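Local coordinates for protein predicted metal-dependent hydrolase of the TIM-barrel fold (Lactobacillus casei, PDB 2QPX) that is of unproven function but binds two zinc ions in a TIM-barrel of the amidohydrolase type and probably acts as a metal-dependent hydrolase, at residues G230-L244 against L262-L275. Residues are numbered along the deposited sequence; the frame is centred on the assembly and turned at random. Where two conformers were deposited one is given.
Sequences GYGDADTDMYLGNPL and LLHCYPYHREAGYL. With EDO (1,2-ethanediol), chain N.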
ATOM      1  N   GLY A 230      -2.662 -11.096   7.069  1.00 16.04           N
ATOM      2  CA  GLY A 230      -3.180  -9.728   7.192  1.00 18.63           C
ATOM      3  C   GLY A 230      -4.237  -9.563   8.284  1.00 20.99           C
ATOM      4  O   GLY A 230      -4.116 -10.157   9.360  1.00 22.65           O
ATOM      5  N   TYR A 231      -5.270  -8.753   7.978  1.00 21.40           N
ATOM      6  CA  TYR A 231      -6.426  -8.385   8.840  1.00 21.82           C
ATOM      7  C   TYR A 231      -6.688  -9.334  10.005  1.00 22.85           C
ATOM      8  O   TYR A 231      -7.229 -10.387   9.831  1.00 23.85           O
ATOM      9  CB  TYR A 231      -7.663  -8.179   7.940  1.00 22.61           C
ATOM     10  CG  TYR A 231      -8.929  -7.544   8.536  1.00 20.25           C
ATOM     11  CD1 TYR A 231      -8.970  -7.001   9.815  1.00 22.26           C
ATOM     12  CD2 TYR A 231     -10.088  -7.557   7.803  1.00 22.44           C
ATOM     13  CE1 TYR A 231     -10.131  -6.443  10.324  1.00 21.63           C
ATOM     14  CE2 TYR A 231     -11.268  -7.028   8.304  1.00 20.67           C
ATOM     15  CZ  TYR A 231     -11.290  -6.476   9.563  1.00 20.72           C
ATOM     16  OH  TYR A 231     -12.452  -5.911  10.094  1.00 23.02           O
ATOM     17  N   GLY A 232      -6.305  -8.897  11.206  1.00 25.21           N
ATOM     18  CA  GLY A 232      -6.498  -9.667  12.438  1.00 26.84           C
ATOM     19  C   GLY A 232      -7.012  -8.802  13.574  1.00 26.05           C
ATOM     20  O   GLY A 232      -7.418  -7.668  13.373  1.00 23.99           O
ATOM     21  N   ASP A 233      -7.015  -9.348  14.781  1.00 29.14           N
ATOM     22  CA  ASP A 233      -7.427  -8.585  15.960  1.00 27.24           C
ATOM     23  C   ASP A 233      -6.305  -7.708  16.557  1.00 27.18           C
ATOM     24  O   ASP A 233      -5.182  -7.683  16.057  1.00 27.81           O
ATOM     25  CB  ASP A 233      -8.074  -9.513  17.033  1.00 29.85           C
ATOM     26  CG  ASP A 233      -7.093 -10.448  17.694  1.00 36.58           C
ATOM     27  OD1 ASP A 233      -5.876 -10.204  17.656  1.00 36.37           O
ATOM     28  OD2 ASP A 233      -7.569 -11.449  18.280  1.00 42.12           O
ATOM     29  N   ALA A 234      -6.616  -6.965  17.619  1.00 26.45           N
ATOM     30  CA  ALA A 234      -5.664  -5.998  18.215  1.00 26.15           C
ATOM     31  C   ALA A 234      -4.440  -6.680  18.821  1.00 28.05           C
ATOM     32  O   ALA A 234      -3.412  -6.036  19.037  1.00 30.00           O
ATOM     33  CB  ALA A 234      -6.379  -5.118  19.290  1.00 27.03           C
ATOM     34  N   ASP A 235      -4.558  -7.974  19.100  1.00 29.32           N
ATOM     35  CA  ASP A 235      -3.392  -8.762  19.560  1.00 30.46           C
ATOM     36  C   ASP A 235      -2.563  -9.387  18.433  1.00 31.12           C
ATOM     37  O   ASP A 235      -1.556 -10.048  18.719  1.00 32.06           O
ATOM     38  CB  ASP A 235      -3.855  -9.865  20.524  1.00 33.39           C
ATOM     39  CG  ASP A 235      -4.230  -9.319  21.906  1.00 39.19           C
ATOM     40  OD1 ASP A 235      -3.639  -8.315  22.385  1.00 40.38           O
ATOM     41  OD2 ASP A 235      -5.131  -9.915  22.519  1.00 47.15           O
ATOM     42  N   THR A 236      -2.994  -9.222  17.182  1.00 28.23           N
ATOM     43  CA  THR A 236      -2.232  -9.669  16.015  1.00 26.47           C
ATOM     44  C   THR A 236      -1.260  -8.532  15.671  1.00 27.31           C
ATOM     45  O   THR A 236      -1.623  -7.340  15.657  1.00 29.47           O
ATOM     46  CB  THR A 236      -3.139  -9.939  14.825  1.00 27.62           C
ATOM     47  OG1 THR A 236      -4.103 -10.979  15.145  1.00 31.14           O
ATOM     48  CG2 THR A 236      -2.335 -10.361  13.590  1.00 27.57           C
ATOM     49  N   ASP A 237      -0.022  -8.869  15.373  1.00 24.53           N
ATOM     50  CA  ASP A 237       0.909  -7.860  14.904  1.00 24.14           C
ATOM     51  C   ASP A 237       0.819  -7.836  13.368  1.00 24.01           C
ATOM     52  O   ASP A 237       1.441  -8.662  12.701  1.00 22.03           O
ATOM     53  CB  ASP A 237       2.289  -8.168  15.445  1.00 23.97           C
ATOM     54  CG  ASP A 237       3.296  -7.117  15.099  1.00 24.61           C
ATOM     55  OD1 ASP A 237       2.956  -6.210  14.302  1.00 26.84           O
ATOM     56  OD2 ASP A 237       4.459  -7.253  15.587  1.00 26.79           O
HETATM   57  N   MSE A 238       0.020  -6.892  12.830  1.00 23.65           N
HETATM   58  CA  MSE A 238      -0.269  -6.855  11.383  0.50 24.86           C
HETATM   59  C   MSE A 238       1.026  -6.540  10.628  1.00 22.28           C
HETATM   60  O   MSE A 238       1.138  -6.864   9.417  1.00 21.39           O
HETATM   61  CB  MSE A 238      -1.437  -5.861  11.042  0.50 25.71           C
HETATM   62  CG  MSE A 238      -1.772  -5.642   9.510  0.50 25.73           C
HETATM   63 SE   MSE A 238      -2.981  -4.096   9.036  0.40 27.03          SE
HETATM   64  CE  MSE A 238      -4.782  -4.898   9.105  0.50 24.50           C
ATOM     65  N   TYR A 239       2.000  -5.959  11.308  1.00 21.46           N
ATOM     66  CA  TYR A 239       3.284  -5.646  10.649  1.00 20.22           C
ATOM     67  C   TYR A 239       4.017  -6.892  10.199  1.00 21.09           C
ATOM     68  O   TYR A 239       4.748  -6.862   9.200  1.00 23.53           O
ATOM     69  CB  TYR A 239       4.151  -4.770  11.582  1.00 21.98           C
ATOM     70  CG  TYR A 239       5.278  -4.040  10.940  1.00 22.55           C
ATOM     71  CD1 TYR A 239       5.062  -2.811  10.319  1.00 27.29           C
ATOM     72  CD2 TYR A 239       6.576  -4.554  10.976  1.00 25.30           C
ATOM     73  CE1 TYR A 239       6.110  -2.120   9.716  1.00 25.65           C
ATOM     74  CE2 TYR A 239       7.640  -3.856  10.395  1.00 25.26           C
ATOM     75  CZ  TYR A 239       7.388  -2.640   9.759  1.00 25.88           C
ATOM     76  OH  TYR A 239       8.440  -1.959   9.158  1.00 27.64           O
ATOM     77  N   LEU A 240       3.802  -7.991  10.927  1.00 19.97           N
ATOM     78  CA  LEU A 240       4.423  -9.286  10.637  1.00 20.56           C
ATOM     79  C   LEU A 240       3.557 -10.161   9.764  1.00 21.18           C
ATOM     80  O   LEU A 240       3.862 -11.348   9.539  1.00 22.56           O
ATOM     81  CB  LEU A 240       4.706 -10.023  11.968  1.00 22.35           C
ATOM     82  CG  LEU A 240       5.725  -9.301  12.854  1.00 25.19           C
ATOM     83  CD1 LEU A 240       6.005 -10.145  14.112  1.00 28.26           C
ATOM     84  CD2 LEU A 240       7.015  -9.024  12.093  1.00 28.34           C
ATOM     85  N   GLY A 241       2.440  -9.622   9.300  1.00 19.28           N
ATOM     86  CA  GLY A 241       1.496 -10.389   8.498  1.00 21.21           C
ATOM     87  C   GLY A 241       1.670 -10.210   7.003  1.00 19.72           C
ATOM     88  O   GLY A 241       0.778 -10.608   6.247  1.00 22.48           O
ATOM     89  N   ASN A 242       2.741  -9.524   6.589  1.00 19.02           N
ATOM     90  CA  ASN A 242       3.033  -9.298   5.173  1.00 18.40           C
ATOM     91  C   ASN A 242       3.504 -10.647   4.585  1.00 18.65           C
ATOM     92  O   ASN A 242       4.532 -11.194   4.998  1.00 18.16           O
ATOM     93  CB  ASN A 242       4.114  -8.219   5.013  1.00 19.50           C
ATOM     94  CG  ASN A 242       4.385  -7.844   3.562  1.00 18.32           C
ATOM     95  OD1 ASN A 242       4.244  -8.665   2.640  1.00 18.59           O
ATOM     96  ND2 ASN A 242       4.807  -6.577   3.351  1.00 20.45           N
ATOM     97  N   PRO A 243       2.780 -11.190   3.593  1.00 16.20           N
ATOM     98  CA  PRO A 243       3.128 -12.520   3.128  1.00 15.77           C
ATOM     99  C   PRO A 243       4.446 -12.615   2.350  1.00 16.35           C
ATOM    100  O   PRO A 243       4.942 -13.728   2.158  1.00 16.97           O
ATOM    101  CB  PRO A 243       1.935 -12.886   2.250  1.00 16.55           C
ATOM    102  CG  PRO A 243       1.457 -11.587   1.717  1.00 17.19           C
ATOM    103  CD  PRO A 243       1.633 -10.635   2.873  1.00 15.99           C
ATOM    104  N   LEU A 244       5.044 -11.481   1.972  1.00 16.78           N
ATOM    105  CA  LEU A 244       6.409 -11.506   1.435  1.00 17.77           C
ATOM    106  C   LEU A 244       7.371 -12.135   2.450  1.00 18.15           C
ATOM    107  O   LEU A 244       8.395 -12.698   2.055  1.00 19.07           O
ATOM    108  CB  LEU A 244       6.889 -10.106   1.072  1.00 19.05           C
ATOM    109  CG  LEU A 244       6.118  -9.331  -0.001  1.00 18.65           C
ATOM    110  CD1 LEU A 244       6.710  -7.939  -0.228  1.00 19.18           C
ATOM    111  CD2 LEU A 244       6.029 -10.162  -1.306  1.00 20.42           C
ATOM    112  N   LEU A 262      -3.351 -18.415   0.765  1.00 14.63           N
ATOM    113  CA  LEU A 262      -3.232 -17.200   1.575  1.00 14.15           C
ATOM    114  C   LEU A 262      -4.613 -16.583   1.772  1.00 14.98           C
ATOM    115  O   LEU A 262      -5.208 -16.079   0.804  1.00 16.53           O
ATOM    116  CB  LEU A 262      -2.282 -16.192   0.926  1.00 14.68           C
ATOM    117  CG  LEU A 262      -0.878 -16.679   0.574  1.00 14.82           C
ATOM    118  CD1 LEU A 262      -0.043 -15.518  -0.036  1.00 16.74           C
ATOM    119  CD2 LEU A 262      -0.178 -17.401   1.789  1.00 15.42           C
ATOM    120  N   LEU A 263      -5.109 -16.656   3.006  1.00 13.66           N
ATOM    121  CA  LEU A 263      -6.464 -16.191   3.339  1.00 14.28           C
ATOM    122  C   LEU A 263      -6.470 -14.708   3.700  1.00 14.20           C
ATOM    123  O   LEU A 263      -5.573 -14.239   4.429  1.00 15.61           O
ATOM    124  CB  LEU A 263      -6.993 -16.971   4.538  1.00 14.37           C
ATOM    125  CG  LEU A 263      -6.954 -18.484   4.514  1.00 13.62           C
ATOM    126  CD1 LEU A 263      -7.371 -19.014   5.913  1.00 15.98           C
ATOM    127  CD2 LEU A 263      -7.780 -19.102   3.359  1.00 15.76           C
ATOM    128  N   HIS A 264      -7.461 -13.977   3.165  1.00 14.69           N
ATOM    129  CA  HIS A 264      -7.785 -12.569   3.546  1.00 16.29           C
ATOM    130  C   HIS A 264      -6.888 -11.536   2.912  1.00 15.83           C
ATOM    131  O   HIS A 264      -7.354 -10.657   2.155  1.00 18.49           O
ATOM    132  CB  HIS A 264      -7.795 -12.307   5.068  1.00 20.30           C
ATOM    133  CG  HIS A 264      -8.205 -13.464   5.868  1.00 20.36           C
ATOM    134  ND1 HIS A 264      -9.343 -14.197   5.606  1.00 21.46           N
ATOM    135  CD2 HIS A 264      -7.645 -14.016   6.966  1.00 23.02           C
ATOM    136  CE1 HIS A 264      -9.440 -15.182   6.483  1.00 23.97           C
ATOM    137  NE2 HIS A 264      -8.426 -15.086   7.332  1.00 22.32           N
ATOM    138  N   CYS A 265      -5.602 -11.645   3.231  1.00 15.96           N
ATOM    139  CA  CYS A 265      -4.478 -10.908   2.665  1.00 17.09           C
ATOM    140  C   CYS A 265      -4.430  -9.448   2.979  1.00 14.26           C
ATOM    141  O   CYS A 265      -3.374  -8.923   3.295  1.00 17.38           O
ATOM    142  CB  CYS A 265      -4.386 -11.142   1.170  1.00 16.26           C
ATOM    143  SG  CYS A 265      -4.141 -12.879   0.754  1.00 17.67           S
ATOM    144  N   TYR A 266      -5.552  -8.777   2.835  1.00 15.93           N
ATOM    145  CA  TYR A 266      -5.636  -7.312   3.084  1.00 15.66           C
ATOM    146  C   TYR A 266      -4.925  -6.896   4.371  1.00 16.93           C
ATOM    147  O   TYR A 266      -5.174  -7.511   5.429  1.00 18.02           O
ATOM    148  CB  TYR A 266      -7.100  -6.942   3.173  1.00 16.13           C
ATOM    149  CG  TYR A 266      -7.410  -5.457   3.401  1.00 15.65           C
ATOM    150  CD1 TYR A 266      -7.473  -4.936   4.691  1.00 19.11           C
ATOM    151  CD2 TYR A 266      -7.625  -4.603   2.347  1.00 14.97           C
ATOM    152  CE1 TYR A 266      -7.733  -3.585   4.906  1.00 17.10           C
ATOM    153  CE2 TYR A 266      -7.929  -3.260   2.542  1.00 16.47           C
ATOM    154  CZ  TYR A 266      -7.982  -2.764   3.823  1.00 16.69           C
ATOM    155  OH  TYR A 266      -8.286  -1.437   4.022  1.00 17.96           O
ATOM    156  N   PRO A 267      -4.101  -5.818   4.341  1.00 16.13           N
ATOM    157  CA  PRO A 267      -3.857  -4.875   3.250  1.00 16.45           C
ATOM    158  C   PRO A 267      -2.786  -5.276   2.250  1.00 16.74           C
ATOM    159  O   PRO A 267      -2.385  -4.447   1.462  1.00 17.83           O
ATOM    160  CB  PRO A 267      -3.457  -3.597   4.010  1.00 17.93           C
ATOM    161  CG  PRO A 267      -2.697  -4.133   5.083  1.00 20.72           C
ATOM    162  CD  PRO A 267      -3.449  -5.364   5.565  1.00 17.52           C
ATOM    163  N   TYR A 268      -2.362  -6.551   2.309  1.00 16.87           N
ATOM    164  CA  TYR A 268      -1.231  -7.071   1.526  1.00 16.94           C
ATOM    165  C   TYR A 268      -1.687  -7.935   0.354  1.00 16.16           C
ATOM    166  O   TYR A 268      -0.994  -8.848  -0.091  1.00 17.40           O
ATOM    167  CB  TYR A 268      -0.321  -7.870   2.425  1.00 19.29           C
ATOM    168  CG  TYR A 268       0.140  -7.164   3.670  1.00 19.12           C
ATOM    169  CD1 TYR A 268       1.031  -6.118   3.612  1.00 21.87           C
ATOM    170  CD2 TYR A 268      -0.289  -7.598   4.914  1.00 18.80           C
ATOM    171  CE1 TYR A 268       1.472  -5.481   4.761  1.00 20.62           C
ATOM    172  CE2 TYR A 268       0.161  -6.960   6.098  1.00 20.76           C
ATOM    173  CZ  TYR A 268       1.022  -5.899   5.996  1.00 21.68           C
ATOM    174  OH  TYR A 268       1.469  -5.261   7.142  1.00 26.92           O
ATOM    175  N   HIS A 269      -2.858  -7.619  -0.172  1.00 15.95           N
ATOM    176  CA  HIS A 269      -3.403  -8.328  -1.326  1.00 15.20           C
ATOM    177  C   HIS A 269      -2.604  -8.137  -2.624  1.00 16.54           C
ATOM    178  O   HIS A 269      -2.526  -9.089  -3.404  1.00 17.71           O
ATOM    179  CB  HIS A 269      -4.890  -7.997  -1.482  1.00 16.45           C
ATOM    180  CG  HIS A 269      -5.161  -6.539  -1.506  1.00 16.10           C
ATOM    181  ND1 HIS A 269      -5.125  -5.761  -0.370  1.00 16.68           N
ATOM    182  CD2 HIS A 269      -5.333  -5.687  -2.556  1.00 15.65           C
ATOM    183  CE1 HIS A 269      -5.304  -4.493  -0.721  1.00 17.25           C
ATOM    184  NE2 HIS A 269      -5.456  -4.428  -2.043  1.00 16.84           N
ATOM    185  N   ARG A 270      -1.959  -6.993  -2.851  1.00 17.46           N
ATOM    186  CA  ARG A 270      -1.088  -6.865  -4.029  1.00 17.37           C
ATOM    187  C   ARG A 270       0.114  -7.801  -3.869  1.00 18.53           C
ATOM    188  O   ARG A 270       0.597  -8.387  -4.807  1.00 18.12           O
ATOM    189  CB  ARG A 270      -0.611  -5.425  -4.269  1.00 17.66           C
ATOM    190  CG  ARG A 270      -1.636  -4.512  -4.945  1.00 17.98           C
ATOM    191  CD  ARG A 270      -1.104  -3.069  -5.182  1.00 17.37           C
ATOM    192  NE  ARG A 270      -1.940  -2.323  -6.156  1.00 18.63           N
ATOM    193  CZ  ARG A 270      -2.098  -1.002  -6.184  1.00 18.92           C
ATOM    194  NH1 ARG A 270      -1.604  -0.229  -5.223  1.00 21.37           N
ATOM    195  NH2 ARG A 270      -2.810  -0.448  -7.148  1.00 19.83           N
ATOM    196  N   GLU A 271       0.610  -7.919  -2.657  1.00 17.92           N
ATOM    197  CA  GLU A 271       1.754  -8.783  -2.385  1.00 17.21           C
ATOM    198  C   GLU A 271       1.361 -10.234  -2.630  1.00 16.44           C
ATOM    199  O   GLU A 271       2.122 -10.989  -3.247  1.00 16.90           O
ATOM    200  CB  GLU A 271       2.302  -8.555  -0.958  1.00 16.76           C
ATOM    201  CG  GLU A 271       3.024  -7.234  -0.705  1.00 19.63           C
ATOM    202  CD  GLU A 271       2.143  -6.026  -0.493  1.00 23.61           C
ATOM    203  OE1 GLU A 271       0.907  -6.094  -0.515  1.00 21.50           O
ATOM    204  OE2 GLU A 271       2.749  -4.939  -0.294  1.00 29.57           O
ATOM    205  N   ALA A 272       0.188 -10.639  -2.148  1.00 15.62           N
ATOM    206  CA  ALA A 272      -0.292 -11.997  -2.340  1.00 16.14           C
ATOM    207  C   ALA A 272      -0.461 -12.323  -3.821  1.00 15.40           C
ATOM    208  O   ALA A 272      -0.054 -13.371  -4.249  1.00 16.01           O
ATOM    209  CB  ALA A 272      -1.637 -12.206  -1.601  1.00 17.90           C
ATOM    210  N   GLY A 273      -1.036 -11.411  -4.600  1.00 16.13           N
ATOM    211  CA  GLY A 273      -1.223 -11.633  -6.027  1.00 16.05           C
ATOM    212  C   GLY A 273       0.088 -11.705  -6.780  1.00 16.17           C
ATOM    213  O   GLY A 273       0.245 -12.523  -7.696  1.00 16.90           O
ATOM    214  N   TYR A 274       1.029 -10.847  -6.409  1.00 16.63           N
ATOM    215  CA  TYR A 274       2.404 -10.945  -6.907  1.00 17.08           C
ATOM    216  C   TYR A 274       2.979 -12.337  -6.634  1.00 16.44           C
ATOM    217  O   TYR A 274       3.505 -12.994  -7.552  1.00 17.93           O
ATOM    218  CB  TYR A 274       3.294  -9.828  -6.325  1.00 18.95           C
ATOM    219  CG  TYR A 274       4.752 -10.165  -6.501  1.00 18.99           C
ATOM    220  CD1 TYR A 274       5.345 -10.094  -7.739  1.00 18.70           C
ATOM    221  CD2 TYR A 274       5.480 -10.698  -5.438  1.00 19.78           C
ATOM    222  CE1 TYR A 274       6.662 -10.530  -7.910  1.00 18.47           C
ATOM    223  CE2 TYR A 274       6.784 -11.106  -5.591  1.00 22.76           C
ATOM    224  CZ  TYR A 274       7.368 -11.018  -6.816  1.00 20.06           C
ATOM    225  OH  TYR A 274       8.669 -11.448  -6.977  1.00 23.87           O
ATOM    226  N   LEU A 275       2.889 -12.799  -5.386  1.00 15.71           N
ATOM    227  CA  LEU A 275       3.409 -14.115  -5.049  1.00 16.83           C
ATOM    228  C   LEU A 275       2.762 -15.236  -5.887  1.00 16.65           C
ATOM    229  O   LEU A 275       3.446 -16.136  -6.353  1.00 16.78           O
ATOM    230  CB  LEU A 275       3.288 -14.420  -3.566  1.00 17.04           C
ATOM    231  CG  LEU A 275       4.140 -13.562  -2.653  1.00 16.94           C
ATOM    232  CD1 LEU A 275       3.626 -13.763  -1.217  1.00 18.43           C
ATOM    233  CD2 LEU A 275       5.626 -13.952  -2.792  1.00 18.67           C
TER
HETATM  234  C1  EDO N 388       6.927  -5.337  15.075  1.00 59.57           C
HETATM  235  O1  EDO N 388       6.749  -6.319  14.061  1.00 60.03           O
HETATM  236  C2  EDO N 388       6.080  -4.115  14.745  1.00 60.07           C
HETATM  237  O2  EDO N 388       5.028  -3.928  15.693  1.00 62.58           O
HETATM  238  O   HOH W   1       5.227  -4.855   0.909  1.00 25.96           O
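Tyr268, the N-cap of helix 269-278, turns one ring face to the backbone of Asn242, whose CA stands 3.7 Å from the ring centroid, 9° off the normal: a CH-pi contact. Pro267 CG covers the opposite face, and the Asn242 amide stacks over CD1-CE1, its plane 23° from the ring's. Tyrosine suits the site because its hydroxyl continues past this sandwich to donate to Met238 O (2.8 Å) from above the carbonyl plane; Gly241 N reaches that oxygen from the other face. Pro243's closed apolar ring sets CD 3.4 Å from Tyr268 CB while CB faces Leu262 and Leu275, meeting both strand and helix. Leu244's chi1 of -61° brings CG and CD1 onto Glu271 CG (CD1 at 3.8 Å) and turns CD2 toward Tyr274 and Leu275; a branched apolar side chain can meet all three. One water links Glu271 OE2 to Asn242 ND2, and Asn242 OD1 accepts from Leu244 N, closing an Asx turn. Nearer the zinc ions, Tyr231 N donates almost straight to Tyr266 O (2.8 Å); Gly230, at positive phi, adds a CA-H...O contact (CA to Tyr266 O 3.5 Å), bringing the backbones close. Bonds and apolar packing thus tie the loop after strand 225-229 to strand 260-264, the following turn and helix 269-278, near zinc ligands His228 and His264.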